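Local coordinates for tRNA (adenine(58)-N(1))-methyltransferase catalytic subunit TRM61 C-terminal domain-containing protein (Thermoplasma acidophilum, PDB 1YB2) that is of unproven function but probably transfers methyl groups from S-adenosyl-L-methionine to RNA adenines, perhaps adenine 58 of tRNA, at residues V30-Y35 with M229-T234; G63-V68 with I266-M271; E233-M238 with A260-A265. All coordinates share one frame; numbering follows the deposited sequence.

Interaction 1 (V30-Y35 with M229-T234); sequences VSEDEY and MHHLET
Val30 and Leu232 supply the apolar part of this contact, in which a loop of the small N-terminal domain rests against strand 229-242, the last strand of this chain's methyltransferase sheet. One methyl of each does the touching, Val30 CG2 lying 3.6 Å from Leu232 CD2, and Ile266 of the neighbouring strand packs against both side chains.

No direct hydrogen bond joins 30-35 to 229-234; the polar link runs through two water molecules. The first is held by three bonds: it donates to Ser31 O and to Leu232 O, at 2.8 Å from the latter, and accepts from Tyr35 OH at 2.6 Å. The tyrosine ring reaches this water with its hydroxyl end while Val30 CA and Ser31 N lie over one of its faces, towards the rim. The second water donates to Glu32 OE1 and to His231 O.

The loop keeps its shape through an ST turn, in which Ser31 OG accepts from Asp33 N at 3.0 Å; the same hydroxyl donates to Glu34 O, in the carbonyl plane and on a lone pair. On the strand side, Leu232 and Glu233 both face Phe264, a classic beta bulge.

Contacts between flat groups complete the account. With CG anti to the backbone N (chi1 -152°) and an extended chain, Glu32 carries its carboxylate to the edge of the His231 ring, where Glu32 OE1 lies 3.2 Å from His231 CD2, the two planes turned 72° apart. The edge of the His230 ring is directed at Glu32 N, its NE2 3.7 Å away. The backbones come closest where Glu32 CA makes a CA-H...O contact with Leu232 O, 3.5 Å long. Glu32 O also accepts a hydrogen bond from Arg241 of the second subunit.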
ATOM      1  N   VAL A  30     -10.370 -11.738 -14.607  1.00 30.41           N
ATOM      2  CA  VAL A  30     -10.861 -11.375 -13.277  1.00 31.19           C
ATOM      3  C   VAL A  30     -12.380 -11.431 -13.212  1.00 32.33           C
ATOM      4  O   VAL A  30     -13.054 -11.421 -14.245  1.00 32.04           O
ATOM      5  CB  VAL A  30     -10.367  -9.965 -12.825  1.00 30.88           C
ATOM      6  CG1 VAL A  30      -8.868  -9.861 -12.932  1.00 31.41           C
ATOM      7  CG2 VAL A  30     -11.029  -8.831 -13.631  1.00 32.05           C
ATOM      8  N   SER A  31     -12.916 -11.484 -11.991  1.00 33.06           N
ATOM      9  CA  SER A  31     -14.355 -11.443 -11.777  1.00 34.08           C
ATOM     10  C   SER A  31     -14.644 -11.195 -10.302  1.00 35.09           C
ATOM     11  O   SER A  31     -13.717 -11.054  -9.500  1.00 35.34           O
ATOM     12  CB  SER A  31     -15.025 -12.738 -12.248  1.00 33.56           C
ATOM     13  OG  SER A  31     -14.881 -13.760 -11.279  1.00 33.59           O
ATOM     14  N   GLU A  32     -15.929 -11.135  -9.961  1.00 36.40           N
ATOM     15  CA  GLU A  32     -16.362 -10.987  -8.574  1.00 38.51           C
ATOM     16  C   GLU A  32     -16.117 -12.276  -7.772  1.00 38.67           C
ATOM     17  O   GLU A  32     -16.233 -12.264  -6.551  1.00 38.70           O
ATOM     18  CB  GLU A  32     -17.834 -10.523  -8.468  1.00 38.06           C
ATOM     19  CG  GLU A  32     -18.088  -9.722  -7.177  1.00 41.36           C
ATOM     20  CD  GLU A  32     -19.542  -9.271  -6.915  1.00 42.17           C
ATOM     21  OE1 GLU A  32     -20.172  -8.620  -7.804  1.00 45.76           O
ATOM     22  OE2 GLU A  32     -20.026  -9.517  -5.768  1.00 46.37           O
ATOM     23  N   ASP A  33     -15.760 -13.377  -8.430  1.00 39.22           N
ATOM     24  CA  ASP A  33     -15.299 -14.554  -7.653  1.00 40.73           C
ATOM     25  C   ASP A  33     -14.068 -15.317  -8.163  1.00 40.66           C
ATOM     26  O   ASP A  33     -13.002 -15.206  -7.563  1.00 40.81           O
ATOM     27  CB  ASP A  33     -16.442 -15.507  -7.266  1.00 40.87           C
ATOM     28  CG  ASP A  33     -17.156 -16.076  -8.456  1.00 43.55           C
ATOM     29  OD1 ASP A  33     -17.482 -15.293  -9.368  1.00 46.08           O
ATOM     30  OD2 ASP A  33     -17.396 -17.309  -8.481  1.00 46.51           O
ATOM     31  N   GLU A  34     -14.198 -16.078  -9.251  1.00 40.63           N
ATOM     32  CA  GLU A  34     -13.047 -16.837  -9.781  1.00 40.40           C
ATOM     33  C   GLU A  34     -12.133 -16.014 -10.691  1.00 39.28           C
ATOM     34  O   GLU A  34     -12.578 -15.099 -11.396  1.00 38.70           O
ATOM     35  CB  GLU A  34     -13.503 -18.101 -10.512  1.00 41.30           C
ATOM     36  CG  GLU A  34     -14.178 -19.125  -9.613  1.00 44.89           C
ATOM     37  CD  GLU A  34     -13.184 -19.970  -8.828  1.00 50.73           C
ATOM     38  OE1 GLU A  34     -12.266 -20.564  -9.453  1.00 52.79           O
ATOM     39  OE2 GLU A  34     -13.327 -20.052  -7.582  1.00 52.56           O
ATOM     40  N   TYR A  35     -10.845 -16.340 -10.652  1.00 38.11           N
ATOM     41  CA  TYR A  35      -9.870 -15.726 -11.540  1.00 37.36           C
ATOM     42  C   TYR A  35      -9.278 -16.794 -12.446  1.00 37.34           C
ATOM     43  O   TYR A  35      -9.307 -17.980 -12.122  1.00 37.58           O
ATOM     44  CB  TYR A  35      -8.782 -15.000 -10.755  1.00 36.66           C
ATOM     45  CG  TYR A  35      -9.256 -13.721 -10.090  1.00 36.57           C
ATOM     46  CD1 TYR A  35     -10.386 -13.705  -9.272  1.00 35.82           C
ATOM     47  CD2 TYR A  35      -8.568 -12.531 -10.266  1.00 36.15           C
ATOM     48  CE1 TYR A  35     -10.818 -12.535  -8.655  1.00 35.26           C
ATOM     49  CE2 TYR A  35      -8.998 -11.357  -9.661  1.00 37.01           C
ATOM     50  CZ  TYR A  35     -10.120 -11.360  -8.863  1.00 36.57           C
ATOM     51  OH  TYR A  35     -10.529 -10.185  -8.256  1.00 36.37           O
HETATM   52  N   MSE A 229     -18.652  -0.571 -15.512  1.00 32.52           N
HETATM   53  CA  MSE A 229     -17.648  -1.064 -14.581  1.00 34.75           C
HETATM   54  C   MSE A 229     -18.092  -2.398 -14.032  1.00 31.73           C
HETATM   55  O   MSE A 229     -19.277  -2.669 -13.929  1.00 31.57           O
HETATM   56  CB  MSE A 229     -17.427  -0.066 -13.439  1.00 33.57           C
HETATM   57  CG  MSE A 229     -16.605   1.158 -13.851  1.00 36.14           C
HETATM   58 SE   MSE A 229     -16.048   2.151 -12.241  1.00 46.39          SE
HETATM   59  CE  MSE A 229     -17.240   3.656 -12.397  1.00 41.45           C
ATOM     60  N   HIS A 230     -17.127  -3.247 -13.707  1.00 30.33           N
ATOM     61  CA  HIS A 230     -17.418  -4.566 -13.153  1.00 29.17           C
ATOM     62  C   HIS A 230     -16.870  -4.623 -11.722  1.00 27.85           C
ATOM     63  O   HIS A 230     -15.684  -4.413 -11.516  1.00 26.19           O
ATOM     64  CB  HIS A 230     -16.774  -5.637 -14.032  1.00 29.18           C
ATOM     65  CG  HIS A 230     -17.126  -7.027 -13.630  1.00 32.53           C
ATOM     66  ND1 HIS A 230     -18.257  -7.667 -14.090  1.00 36.74           N
ATOM     67  CD2 HIS A 230     -16.517  -7.890 -12.783  1.00 34.79           C
ATOM     68  CE1 HIS A 230     -18.321  -8.873 -13.551  1.00 39.05           C
ATOM     69  NE2 HIS A 230     -17.276  -9.032 -12.755  1.00 37.59           N
ATOM     70  N   HIS A 231     -17.747  -4.877 -10.746  1.00 27.43           N
ATOM     71  CA  HIS A 231     -17.369  -5.022  -9.331  1.00 27.00           C
ATOM     72  C   HIS A 231     -16.426  -6.208  -9.130  1.00 27.13           C
ATOM     73  O   HIS A 231     -16.705  -7.314  -9.603  1.00 27.78           O
ATOM     74  CB  HIS A 231     -18.629  -5.170  -8.468  1.00 26.60           C
ATOM     75  CG  HIS A 231     -18.368  -5.373  -7.004  1.00 26.03           C
ATOM     76  ND1 HIS A 231     -17.563  -4.536  -6.257  1.00 26.04           N
ATOM     77  CD2 HIS A 231     -18.880  -6.276  -6.130  1.00 25.42           C
ATOM     78  CE1 HIS A 231     -17.561  -4.937  -4.997  1.00 22.23           C
ATOM     79  NE2 HIS A 231     -18.348  -5.995  -4.896  1.00 26.14           N
ATOM     80  N   LEU A 232     -15.310  -5.960  -8.448  1.00 25.87           N
ATOM     81  CA  LEU A 232     -14.311  -6.989  -8.167  1.00 27.06           C
ATOM     82  C   LEU A 232     -14.532  -7.463  -6.745  1.00 27.39           C
ATOM     83  O   LEU A 232     -14.804  -8.631  -6.515  1.00 27.09           O
ATOM     84  CB  LEU A 232     -12.885  -6.443  -8.333  1.00 27.58           C
ATOM     85  CG  LEU A 232     -12.429  -6.081  -9.760  1.00 28.52           C
ATOM     86  CD1 LEU A 232     -11.023  -5.465  -9.760  1.00 33.38           C
ATOM     87  CD2 LEU A 232     -12.463  -7.289 -10.664  1.00 30.77           C
ATOM     88  N   GLU A 233     -14.426  -6.536  -5.798  1.00 27.28           N
ATOM     89  CA  GLU A 233     -14.664  -6.845  -4.410  1.00 28.35           C
ATOM     90  C   GLU A 233     -14.779  -5.585  -3.586  1.00 26.42           C
ATOM     91  O   GLU A 233     -14.296  -4.506  -3.985  1.00 26.10           O
ATOM     92  CB  GLU A 233     -13.567  -7.759  -3.852  1.00 28.24           C
ATOM     93  CG  GLU A 233     -12.244  -7.125  -3.560  1.00 32.33           C
ATOM     94  CD  GLU A 233     -11.343  -8.040  -2.728  1.00 34.55           C
ATOM     95  OE1 GLU A 233     -11.813  -9.107  -2.257  1.00 42.37           O
ATOM     96  OE2 GLU A 233     -10.161  -7.680  -2.534  1.00 44.10           O
ATOM     97  N   THR A 234     -15.429  -5.739  -2.445  1.00 25.92           N
ATOM     98  CA  THR A 234     -15.567  -4.690  -1.448  1.00 25.29           C
ATOM     99  C   THR A 234     -15.165  -5.310  -0.128  1.00 25.77           C
ATOM    100  O   THR A 234     -15.615  -6.434   0.218  1.00 24.45           O
ATOM    101  CB  THR A 234     -17.014  -4.171  -1.341  1.00 24.91           C
ATOM    102  OG1 THR A 234     -17.380  -3.519  -2.550  1.00 25.55           O
ATOM    103  CG2 THR A 234     -17.156  -3.173  -0.208  1.00 24.46           C
TER
HETATM  104  O   HOH W   1     -12.795 -10.493  -7.075  1.00 39.59           O
HETATM  105  O   HOH W   2     -19.413  -8.308 -10.349  1.00 49.48           O

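Interaction 2 (G63-V68 with I266-M271); sequences GDELIV and IKKSGM
An ST turn at Ser269, where the chain leaves strand 258-267, meets the start of strand 65-68 and shows how one hydroxyl can serve two segments. Ser269 OG accepts from Met271 N at 3.3 Å, which closes the turn, and donates to Asp64 OD1 at 2.5 Å, a short bond made to the anti lone pair of the carboxylate. The hydroxyl sits between the backbone N and the carbonyl carbon of its own residue (chi1 66°), a position from which it can face both partners. The other oxygen, Asp64 OD2, accepts from Glu61 N, so both ends of the carboxylate are engaged. Met271 CB touches Asp64 OD1.

Two backbone bonds flank this side-chain link. Ser269 N donates to Gly63 O at 2.9 Å, approaching from well above the carbonyl plane, and Glu65 N donates to Met271 O at 2.8 Å in an almost straight bond. The second of these leads into the parallel pairing of strands 65-68 and 272-274, by which the C-terminal end of the chain adds an outer strand to the N-terminal sheet. A water donates to both Gly63 O and Met271 O.

At Gly63 a beta carbon would point at 266-271, where Ser269 N and Lys267 O leave it no room; the backbone angles, with phi at 88°, by themselves also call for glycine. The side chains of Glu65 and Lys268 run alongside each other, their charged ends 4.3 Å apart between Glu65 OE2 and Lys268 NZ, beyond a salt bridge; Glu65 OE1 is hydrogen-bonded to Ser72.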
ATOM      1  N   GLY A  63     -10.144  -5.174 -20.474  1.00 23.31           N
ATOM      2  CA  GLY A  63     -11.521  -4.690 -20.342  1.00 21.71           C
ATOM      3  C   GLY A  63     -12.542  -5.512 -21.130  1.00 21.50           C
ATOM      4  O   GLY A  63     -13.735  -5.395 -20.873  1.00 20.77           O
ATOM      5  N   ASP A  64     -12.098  -6.348 -22.082  1.00 21.35           N
ATOM      6  CA  ASP A  64     -13.055  -7.214 -22.830  1.00 22.03           C
ATOM      7  C   ASP A  64     -13.706  -8.212 -21.868  1.00 22.85           C
ATOM      8  O   ASP A  64     -13.084  -8.683 -20.930  1.00 21.81           O
ATOM      9  CB  ASP A  64     -12.397  -7.988 -23.999  1.00 21.62           C
ATOM     10  CG  ASP A  64     -11.999  -7.099 -25.174  1.00 22.02           C
ATOM     11  OD1 ASP A  64     -12.341  -5.900 -25.204  1.00 22.73           O
ATOM     12  OD2 ASP A  64     -11.327  -7.612 -26.097  1.00 23.77           O
ATOM     13  N   GLU A  65     -14.979  -8.504 -22.096  1.00 23.84           N
ATOM     14  CA  GLU A  65     -15.700  -9.465 -21.280  1.00 25.71           C
ATOM     15  C   GLU A  65     -15.763 -10.786 -22.039  1.00 25.90           C
ATOM     16  O   GLU A  65     -16.185 -10.834 -23.206  1.00 26.24           O
ATOM     17  CB  GLU A  65     -17.114  -8.947 -20.976  1.00 25.00           C
ATOM     18  CG  GLU A  65     -17.958  -9.897 -20.184  1.00 26.93           C
ATOM     19  CD  GLU A  65     -19.289  -9.281 -19.728  1.00 28.95           C
ATOM     20  OE1 GLU A  65     -20.023  -9.977 -18.989  1.00 31.42           O
ATOM     21  OE2 GLU A  65     -19.598  -8.118 -20.098  1.00 30.54           O
ATOM     22  N   LEU A  66     -15.306 -11.851 -21.391  1.00 26.90           N
ATOM     23  CA  LEU A  66     -15.392 -13.196 -21.954  1.00 28.26           C
ATOM     24  C   LEU A  66     -16.394 -13.977 -21.115  1.00 28.98           C
ATOM     25  O   LEU A  66     -16.210 -14.140 -19.910  1.00 28.68           O
ATOM     26  CB  LEU A  66     -14.018 -13.900 -21.974  1.00 28.20           C
ATOM     27  CG  LEU A  66     -12.780 -13.158 -22.502  1.00 28.58           C
ATOM     28  CD1 LEU A  66     -11.530 -14.051 -22.485  1.00 28.89           C
ATOM     29  CD2 LEU A  66     -13.001 -12.597 -23.897  1.00 28.09           C
ATOM     30  N   ILE A  67     -17.475 -14.413 -21.752  1.00 30.13           N
ATOM     31  CA  ILE A  67     -18.519 -15.177 -21.070  1.00 31.67           C
ATOM     32  C   ILE A  67     -18.332 -16.640 -21.435  1.00 32.87           C
ATOM     33  O   ILE A  67     -18.595 -17.066 -22.552  1.00 33.04           O
ATOM     34  CB  ILE A  67     -19.961 -14.680 -21.412  1.00 32.07           C
ATOM     35  CG1 ILE A  67     -20.057 -13.154 -21.246  1.00 31.14           C
ATOM     36  CG2 ILE A  67     -21.015 -15.420 -20.527  1.00 32.16           C
ATOM     37  CD1 ILE A  67     -21.462 -12.551 -21.515  1.00 31.51           C
ATOM     38  N   VAL A  68     -17.823 -17.406 -20.484  1.00 34.42           N
ATOM     39  CA  VAL A  68     -17.584 -18.819 -20.726  1.00 35.70           C
ATOM     40  C   VAL A  68     -18.549 -19.657 -19.879  1.00 36.33           C
ATOM     41  O   VAL A  68     -18.541 -19.592 -18.644  1.00 36.14           O
ATOM     42  CB  VAL A  68     -16.069 -19.192 -20.615  1.00 35.92           C
ATOM     43  CG1 VAL A  68     -15.253 -18.069 -19.981  1.00 35.13           C
ATOM     44  CG2 VAL A  68     -15.850 -20.546 -19.926  1.00 36.91           C
ATOM     45  N   ILE A 266     -13.413  -2.796 -12.036  1.00 23.37           N
ATOM     46  CA  ILE A 266     -12.657  -2.694 -13.299  1.00 22.68           C
ATOM     47  C   ILE A 266     -13.513  -2.129 -14.443  1.00 22.93           C
ATOM     48  O   ILE A 266     -14.650  -2.548 -14.630  1.00 22.08           O
ATOM     49  CB  ILE A 266     -12.003  -4.075 -13.678  1.00 22.26           C
ATOM     50  CG1 ILE A 266     -11.091  -3.978 -14.909  1.00 22.87           C
ATOM     51  CG2 ILE A 266     -13.071  -5.213 -13.797  1.00 22.48           C
ATOM     52  CD1 ILE A 266     -10.183  -5.206 -15.072  1.00 22.73           C
ATOM     53  N   LYS A 267     -12.963  -1.163 -15.193  1.00 23.44           N
ATOM     54  CA  LYS A 267     -13.611  -0.621 -16.397  1.00 23.50           C
ATOM     55  C   LYS A 267     -13.650  -1.649 -17.538  1.00 24.00           C
ATOM     56  O   LYS A 267     -12.610  -2.185 -17.959  1.00 23.83           O
ATOM     57  CB  LYS A 267     -12.876   0.651 -16.877  1.00 23.70           C
ATOM     58  CG  LYS A 267     -13.406   1.254 -18.203  1.00 23.33           C
ATOM     59  CD  LYS A 267     -14.762   1.937 -18.015  1.00 23.91           C
ATOM     60  CE  LYS A 267     -15.389   2.334 -19.373  1.00 25.46           C
ATOM     61  NZ  LYS A 267     -14.548   3.371 -20.076  1.00 27.34           N
ATOM     62  N   LYS A 268     -14.849  -1.891 -18.066  1.00 23.78           N
ATOM     63  CA  LYS A 268     -15.002  -2.773 -19.224  1.00 24.63           C
ATOM     64  C   LYS A 268     -14.788  -2.003 -20.512  1.00 24.56           C
ATOM     65  O   LYS A 268     -15.118  -0.824 -20.579  1.00 24.23           O
ATOM     66  CB  LYS A 268     -16.376  -3.431 -19.203  1.00 24.43           C
ATOM     67  CG  LYS A 268     -16.570  -4.294 -17.963  1.00 25.71           C
ATOM     68  CD  LYS A 268     -17.945  -4.984 -17.930  1.00 26.48           C
ATOM     69  CE  LYS A 268     -19.056  -3.970 -17.834  1.00 28.30           C
ATOM     70  NZ  LYS A 268     -20.369  -4.646 -17.680  1.00 31.55           N
ATOM     71  N   SER A 269     -14.244  -2.663 -21.537  1.00 23.58           N
ATOM     72  CA  SER A 269     -14.109  -2.035 -22.846  1.00 23.31           C
ATOM     73  C   SER A 269     -15.451  -1.874 -23.569  1.00 23.91           C
ATOM     74  O   SER A 269     -15.573  -1.055 -24.480  1.00 23.64           O
ATOM     75  CB  SER A 269     -13.149  -2.850 -23.736  1.00 23.70           C
ATOM     76  OG  SER A 269     -13.707  -4.127 -24.027  1.00 22.59           O
ATOM     77  N   GLY A 270     -16.446  -2.660 -23.169  1.00 23.32           N
ATOM     78  CA  GLY A 270     -17.725  -2.700 -23.857  1.00 22.97           C
ATOM     79  C   GLY A 270     -17.869  -3.884 -24.810  1.00 23.59           C
ATOM     80  O   GLY A 270     -18.987  -4.178 -25.256  1.00 24.12           O
HETATM   81  N   MSE A 271     -16.757  -4.545 -25.138  1.00 23.08           N
HETATM   82  CA  MSE A 271     -16.759  -5.687 -26.058  1.00 23.88           C
HETATM   83  C   MSE A 271     -16.989  -6.995 -25.269  1.00 23.60           C
HETATM   84  O   MSE A 271     -16.378  -7.230 -24.220  1.00 22.64           O
HETATM   85  CB  MSE A 271     -15.471  -5.744 -26.904  1.00 24.61           C
HETATM   86  CG  MSE A 271     -15.459  -6.839 -27.940  1.00 27.50           C
HETATM   87 SE   MSE A 271     -16.903  -6.538 -29.301  1.00 40.11          SE
HETATM   88  CE  MSE A 271     -16.943  -8.326 -30.190  1.00 29.25           C
TER
HETATM   89  O   HOH W   3     -16.307  -5.453 -21.993  1.00 16.72           O

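Interaction 3 (E233-M238 with A260-A265); sequences ETVELM and AFITFA
The Phe261 ring receives Glu236 CG over one face, off-centre in a CH-pi contact 4.3 Å from the centroid. The extended glutamate runs beside the ring, its carboxylate plane only 26° from that of the ring and OE2 approaching CZ obliquely. Glu236 OE1 forms a salt bridge with Arg240 of the second subunit. Phe264 likewise lies beside Glu233, with Phe264 CD1 4.0 Å from Glu233 CG.

Thr234 and Thr263 share the Phe261 side of the sheet, their hydroxyls probably hydrogen-bonded; helix 214-223 packs there. On the other side, Val235 CG2 rests on Ile262 CB, and Leu237 CD1 touches Ile262 CD1 at 3.9 Å.

Backbone bonds join the hydrogen-bonded pairs Glu233-Phe264, Val235-Ile262 and Leu237-Ala260. Phe264 N to Glu233 O is short at 2.8 Å, whereas the return bond from Glu233 N to Phe264 O is weak at 3.5 Å. The strand segments run antiparallel at 163°. Strand 229-242 also pairs with a strand of the second subunit, continuing the sheet across the interface. The single reversed strand, 258-267, set between 205-211 and 229-242 in a seven-stranded sheet of order 3-2-1-4-5-7-6, is the hallmark of the class I S-adenosyl-L-methionine-dependent methyltransferase fold.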
ATOM      1  N   GLU A 233     -14.426  -6.536  -5.798  1.00 27.28           N
ATOM      2  CA  GLU A 233     -14.664  -6.845  -4.410  1.00 28.35           C
ATOM      3  C   GLU A 233     -14.779  -5.585  -3.586  1.00 26.42           C
ATOM      4  O   GLU A 233     -14.296  -4.506  -3.985  1.00 26.10           O
ATOM      5  CB  GLU A 233     -13.567  -7.759  -3.852  1.00 28.24           C
ATOM      6  CG  GLU A 233     -12.244  -7.125  -3.560  1.00 32.33           C
ATOM      7  CD  GLU A 233     -11.343  -8.040  -2.728  1.00 34.55           C
ATOM      8  OE1 GLU A 233     -11.813  -9.107  -2.257  1.00 42.37           O
ATOM      9  OE2 GLU A 233     -10.161  -7.680  -2.534  1.00 44.10           O
ATOM     10  N   THR A 234     -15.429  -5.739  -2.445  1.00 25.92           N
ATOM     11  CA  THR A 234     -15.567  -4.690  -1.448  1.00 25.29           C
ATOM     12  C   THR A 234     -15.165  -5.310  -0.128  1.00 25.77           C
ATOM     13  O   THR A 234     -15.615  -6.434   0.218  1.00 24.45           O
ATOM     14  CB  THR A 234     -17.014  -4.171  -1.341  1.00 24.91           C
ATOM     15  OG1 THR A 234     -17.380  -3.519  -2.550  1.00 25.55           O
ATOM     16  CG2 THR A 234     -17.156  -3.173  -0.208  1.00 24.46           C
ATOM     17  N   VAL A 235     -14.314  -4.588   0.592  1.00 26.19           N
ATOM     18  CA  VAL A 235     -13.859  -4.999   1.906  1.00 27.87           C
ATOM     19  C   VAL A 235     -14.227  -3.981   2.981  1.00 28.98           C
ATOM     20  O   VAL A 235     -14.251  -2.769   2.730  1.00 29.30           O
ATOM     21  CB  VAL A 235     -12.334  -5.253   1.940  1.00 27.61           C
ATOM     22  CG1 VAL A 235     -11.960  -6.400   0.958  1.00 29.44           C
ATOM     23  CG2 VAL A 235     -11.535  -3.983   1.644  1.00 29.43           C
ATOM     24  N   GLU A 236     -14.536  -4.483   4.172  1.00 29.85           N
ATOM     25  CA  GLU A 236     -14.536  -3.669   5.376  1.00 30.91           C
ATOM     26  C   GLU A 236     -13.157  -3.812   6.045  1.00 31.15           C
ATOM     27  O   GLU A 236     -12.718  -4.924   6.375  1.00 29.32           O
ATOM     28  CB  GLU A 236     -15.680  -4.094   6.298  1.00 30.99           C
ATOM     29  CG  GLU A 236     -15.694  -3.376   7.656  1.00 32.53           C
ATOM     30  CD  GLU A 236     -16.826  -3.859   8.547  1.00 33.65           C
ATOM     31  OE1 GLU A 236     -17.280  -5.008   8.388  1.00 38.06           O
ATOM     32  OE2 GLU A 236     -17.265  -3.078   9.405  1.00 39.67           O
ATOM     33  N   LEU A 237     -12.465  -2.686   6.207  1.00 31.79           N
ATOM     34  CA  LEU A 237     -11.150  -2.648   6.834  1.00 33.97           C
ATOM     35  C   LEU A 237     -11.298  -1.913   8.141  1.00 35.44           C
ATOM     36  O   LEU A 237     -11.805  -0.783   8.151  1.00 35.30           O
ATOM     37  CB  LEU A 237     -10.136  -1.886   5.966  1.00 34.84           C
ATOM     38  CG  LEU A 237      -8.977  -2.635   5.296  1.00 36.94           C
ATOM     39  CD1 LEU A 237      -7.881  -1.673   4.850  1.00 37.78           C
ATOM     40  CD2 LEU A 237      -8.366  -3.699   6.196  1.00 39.01           C
HETATM   41  N   MSE A 238     -10.860  -2.536   9.230  1.00 36.16           N
HETATM   42  CA  MSE A 238     -10.889  -1.912  10.545  1.00 39.89           C
HETATM   43  C   MSE A 238      -9.484  -1.843  11.139  1.00 36.39           C
HETATM   44  O   MSE A 238      -8.760  -2.840  11.181  1.00 35.70           O
HETATM   45  CB  MSE A 238     -11.819  -2.670  11.480  1.00 38.47           C
HETATM   46  CG  MSE A 238     -13.267  -2.633  11.059  1.00 44.01           C
HETATM   47 SE   MSE A 238     -14.283  -4.179  11.718  1.00 56.03          SE
HETATM   48  CE  MSE A 238     -13.788  -5.513  10.170  1.00 48.72           C
ATOM     49  N   ALA A 260     -13.050   1.663   7.310  1.00 32.40           N
ATOM     50  CA  ALA A 260     -13.254   2.068   5.912  1.00 31.80           C
ATOM     51  C   ALA A 260     -13.929   0.948   5.120  1.00 30.90           C
ATOM     52  O   ALA A 260     -13.693  -0.244   5.378  1.00 30.42           O
ATOM     53  CB  ALA A 260     -11.941   2.425   5.261  1.00 31.53           C
ATOM     54  N   PHE A 261     -14.761   1.338   4.160  1.00 28.97           N
ATOM     55  CA  PHE A 261     -15.372   0.390   3.238  1.00 27.16           C
ATOM     56  C   PHE A 261     -14.798   0.694   1.860  1.00 26.77           C
ATOM     57  O   PHE A 261     -14.974   1.795   1.338  1.00 26.20           O
ATOM     58  CB  PHE A 261     -16.891   0.526   3.267  1.00 26.83           C
ATOM     59  CG  PHE A 261     -17.511   0.079   4.575  1.00 27.77           C
ATOM     60  CD1 PHE A 261     -18.096  -1.179   4.687  1.00 27.01           C
ATOM     61  CD2 PHE A 261     -17.463   0.895   5.701  1.00 28.55           C
ATOM     62  CE1 PHE A 261     -18.646  -1.609   5.889  1.00 26.37           C
ATOM     63  CE2 PHE A 261     -18.018   0.473   6.915  1.00 30.04           C
ATOM     64  CZ  PHE A 261     -18.608  -0.787   7.001  1.00 27.93           C
ATOM     65  N   ILE A 262     -14.066  -0.262   1.303  1.00 25.74           N
ATOM     66  CA  ILE A 262     -13.301  -0.011   0.088  1.00 25.27           C
ATOM     67  C   ILE A 262     -13.800  -0.918  -1.027  1.00 24.49           C
ATOM     68  O   ILE A 262     -13.759  -2.145  -0.903  1.00 23.78           O
ATOM     69  CB  ILE A 262     -11.797  -0.226   0.313  1.00 25.29           C
ATOM     70  CG1 ILE A 262     -11.312   0.615   1.520  1.00 26.50           C
ATOM     71  CG2 ILE A 262     -11.012   0.106  -0.972  1.00 23.15           C
ATOM     72  CD1 ILE A 262      -9.941   0.154   2.075  1.00 27.89           C
ATOM     73  N   THR A 263     -14.289  -0.303  -2.101  1.00 24.31           N
ATOM     74  CA  THR A 263     -14.817  -1.027  -3.267  1.00 24.42           C
ATOM     75  C   THR A 263     -13.838  -0.899  -4.441  1.00 24.51           C
ATOM     76  O   THR A 263     -13.381   0.202  -4.766  1.00 24.55           O
ATOM     77  CB  THR A 263     -16.204  -0.470  -3.677  1.00 24.99           C
ATOM     78  OG1 THR A 263     -17.148  -0.752  -2.646  1.00 25.25           O
ATOM     79  CG2 THR A 263     -16.708  -1.070  -5.022  1.00 23.75           C
ATOM     80  N   PHE A 264     -13.498  -2.028  -5.052  1.00 24.13           N
ATOM     81  CA  PHE A 264     -12.696  -2.050  -6.278  1.00 24.33           C
ATOM     82  C   PHE A 264     -13.553  -2.482  -7.463  1.00 24.09           C
ATOM     83  O   PHE A 264     -14.325  -3.433  -7.357  1.00 23.71           O
ATOM     84  CB  PHE A 264     -11.529  -3.036  -6.149  1.00 24.87           C
ATOM     85  CG  PHE A 264     -10.594  -2.725  -5.022  1.00 26.97           C
ATOM     86  CD1 PHE A 264     -10.712  -3.389  -3.797  1.00 29.15           C
ATOM     87  CD2 PHE A 264      -9.603  -1.749  -5.174  1.00 28.92           C
ATOM     88  CE1 PHE A 264      -9.841  -3.102  -2.730  1.00 30.96           C
ATOM     89  CE2 PHE A 264      -8.718  -1.449  -4.112  1.00 30.41           C
ATOM     90  CZ  PHE A 264      -8.837  -2.128  -2.897  1.00 29.64           C
ATOM     91  N   ALA A 265     -13.381  -1.806  -8.593  1.00 23.44           N
ATOM     92  CA  ALA A 265     -14.125  -2.114  -9.815  1.00 23.75           C
ATOM     93  C   ALA A 265     -13.197  -1.967 -11.022  1.00 24.03           C
ATOM     94  O   ALA A 265     -12.282  -1.123 -11.018  1.00 22.96           O
ATOM     95  CB  ALA A 265     -15.338  -1.181  -9.943  1.00 23.93           C
TER

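How the interactions relate
From the N terminus, the loop 30-35 meets strand segment 229-234 in interaction 1, closing a loop of nearly two hundred residues. Segment 63-68 lies within that loop but finds its partner at 266-271, beyond it, so interactions 1 and 2 cross. Interaction 3 closes a short connection between consecutive strands and is nested inside the loop of interaction 2; it begins on Glu233 and Thr234, where interaction 1 ends. Interaction 1 joins the N-terminal domain to the methyltransferase sheet and interaction 2 joins it to the turn that leaves that sheet; the two touch through Ile266, whereas interaction 3 lies within the sheet. Interactions 1 and 3 also touch the second subunit.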